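Local coordinates for protein adenylation domain (Streptomyces sp., PDB 5N9X) that is an adenylation domain of the ANL superfamily, with an AMP-binding enzyme C-terminal domain, and holds ATP and threonine, at residues A[451-456]-A[463-468]. Sequence-based numbering, arbitrary orientation.
Sequences AVVWVH and SRLVCA
Strands 451-456 and 463-468 form an antiparallel beta hairpin in the small C-terminal domain of this ANL-family protein, where 463-470 is the middle strand of a three-stranded sheet completed by 501-505. Six backbone hydrogen bonds join the two segments, two in each of the hydrogen-bonded pairs Val452-Ala468, Trp454-Val466 and His456-Arg464. The bond from Val452 N to Ala468 O is short, at 2.7 Å, and that from His456 N to Arg464 O is almost straight (176°), although its donor sits above the carbonyl plane.

Apolar packing divides between the two faces of the sheet. On the side facing helix 435-443, Val453 CG1, anti to its backbone N, meets Leu465 CD2 obliquely at 3.6 Å, while Val453 CG2 lies against Cys467 CB at 4.0 Å. On the other face Trp454, Val466 and Ala468 pack against helix 518-528. There Trp454 CG is tucked over its own main chain, flanked by N and C (chi1 74°), which lays the indole alongside Val466. Val466 CG1 makes a CH-pi contact over one face of the Trp454 six-membered ring, 3.8 Å from its centroid.

A side-chain polar chain runs along the same face. His456 NE2, where the ring proton would sit, is hydrogen-bonded to Asp526 OD2 of helix 518-528, whose carboxylate would probably polarise the imidazole; ND1 is the acceptor, as Trp454 NE1 donates to His456 ND1 at 3.0 Å, close to both ring planes.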
loop_
_atom_site.group_PDB
_atom_site.type_symbol
_atom_site.label_atom_id
_atom_site.label_comp_id
_atom_site.label_asym_id
_atom_site.label_seq_id
_atom_site.Cartn_x
_atom_site.Cartn_y
_atom_site.Cartn_z
ATOM N N ALA A 451 6.468 10.877 14.680
ATOM C CA ALA A 451 6.147 12.301 14.636
ATOM C C ALA A 451 5.480 12.725 13.318
ATOM O O ALA A 451 5.799 12.203 12.261
ATOM C CB ALA A 451 7.412 13.118 14.867
ATOM N N VAL A 452 4.562 13.686 13.399
ATOM C CA VAL A 452 3.981 14.339 12.224
ATOM C C VAL A 452 4.168 15.846 12.367
ATOM O O VAL A 452 3.717 16.435 13.353
ATOM C CB VAL A 452 2.486 14.017 12.073
ATOM C CG1 VAL A 452 1.849 14.827 10.932
ATOM C CG2 VAL A 452 2.286 12.538 11.876
ATOM N N VAL A 453 4.846 16.464 11.406
ATOM C CA VAL A 453 5.115 17.890 11.486
ATOM C C VAL A 453 4.445 18.586 10.314
ATOM O O VAL A 453 4.608 18.156 9.170
ATOM C CB VAL A 453 6.633 18.204 11.470
ATOM C CG1 VAL A 453 6.868 19.714 11.497
ATOM C CG2 VAL A 453 7.345 17.532 12.629
ATOM N N TRP A 454 3.679 19.641 10.580
ATOM C CA TRP A 454 3.062 20.390 9.479
ATOM C C TRP A 454 2.927 21.892 9.749
ATOM O O TRP A 454 3.120 22.355 10.868
ATOM C CB TRP A 454 1.686 19.792 9.132
ATOM C CG TRP A 454 0.599 20.072 10.107
ATOM C CD1 TRP A 454 -0.450 20.944 9.954
ATOM C CD2 TRP A 454 0.425 19.461 11.385
ATOM N NE1 TRP A 454 -1.263 20.907 11.062
ATOM C CE2 TRP A 454 -0.750 20.009 11.957
ATOM C CE3 TRP A 454 1.157 18.512 12.113
ATOM C CZ2 TRP A 454 -1.212 19.629 13.215
ATOM C CZ3 TRP A 454 0.706 18.137 13.363
ATOM C CH2 TRP A 454 -0.469 18.697 13.908
ATOM N N VAL A 455 2.633 22.648 8.702
ATOM C CA VAL A 455 2.251 24.041 8.873
ATOM C C VAL A 455 0.764 24.094 9.219
ATOM O O VAL A 455 -0.066 23.547 8.520
ATOM C CB VAL A 455 2.561 24.886 7.617
ATOM C CG1 VAL A 455 2.155 26.353 7.841
ATOM C CG2 VAL A 455 4.051 24.807 7.298
ATOM N N HIS A 456 0.432 24.713 10.336
ATOM C CA HIS A 456 -0.973 24.798 10.727
ATOM C C HIS A 456 -1.494 26.220 10.629
ATOM O O HIS A 456 -0.859 27.147 11.128
ATOM C CB HIS A 456 -1.154 24.279 12.149
ATOM C CG HIS A 456 -2.574 24.022 12.521
ATOM N ND1 HIS A 456 -3.245 22.878 12.140
ATOM C CD2 HIS A 456 -3.439 24.738 13.271
ATOM C CE1 HIS A 456 -4.468 22.908 12.632
ATOM N NE2 HIS A 456 -4.612 24.025 13.323
ATOM N N SER A 463 0.260 31.541 10.551
ATOM C CA SER A 463 0.640 30.199 10.108
ATOM C C SER A 463 1.926 29.739 10.792
ATOM O O SER A 463 2.978 30.358 10.619
ATOM C CB SER A 463 0.811 30.153 8.585
ATOM O OG SER A 463 -0.402 29.814 7.938
ATOM N N ARG A 464 1.849 28.651 11.560
ATOM C CA ARG A 464 3.036 28.159 12.270
ATOM C C ARG A 464 3.269 26.647 12.193
ATOM O O ARG A 464 2.330 25.843 12.057
ATOM C CB ARG A 464 2.988 28.576 13.754
ATOM C CG ARG A 464 2.953 30.078 14.030
ATOM C CD ARG A 464 2.989 30.393 15.527
ATOM N NE ARG A 464 1.639 30.429 16.089
ATOM C CZ ARG A 464 1.192 29.612 17.043
ATOM N NH1 ARG A 464 1.991 28.691 17.576
ATOM N NH2 ARG A 464 -0.055 29.724 17.475
ATOM N N LEU A 465 4.553 26.297 12.288
ATOM C CA LEU A 465 5.041 24.928 12.413
ATOM C C LEU A 465 4.556 24.222 13.675
ATOM O O LEU A 465 4.757 24.707 14.791
ATOM C CB LEU A 465 6.563 24.914 12.409
ATOM C CG LEU A 465 7.260 24.384 11.163
ATOM C CD1 LEU A 465 8.714 24.073 11.469
ATOM C CD2 LEU A 465 6.529 23.162 10.669
ATOM N N VAL A 466 3.955 23.053 13.485
ATOM C CA VAL A 466 3.357 22.301 14.577
ATOM C C VAL A 466 3.812 20.841 14.489
ATOM O O VAL A 466 4.166 20.362 13.412
ATOM C CB VAL A 466 1.808 22.448 14.533
ATOM C CG1 VAL A 466 1.111 21.422 15.372
ATOM C CG2 VAL A 466 1.425 23.832 14.992
ATOM N N CYS A 467 3.864 20.165 15.632
ATOM C CA CYS A 467 4.234 18.757 15.676
ATOM C C CYS A 467 3.312 17.946 16.567
ATOM O O CYS A 467 3.031 18.332 17.702
ATOM C CB CYS A 467 5.673 18.584 16.162
ATOM S SG CYS A 467 6.118 16.854 16.490
ATOM N N ALA A 468 2.849 16.813 16.051
ATOM C CA ALA A 468 2.301 15.781 16.923
ATOM C C ALA A 468 3.295 14.603 16.969
ATOM O O ALA A 468 3.994 14.302 15.987
ATOM C CB ALA A 468 0.934 15.330 16.454
#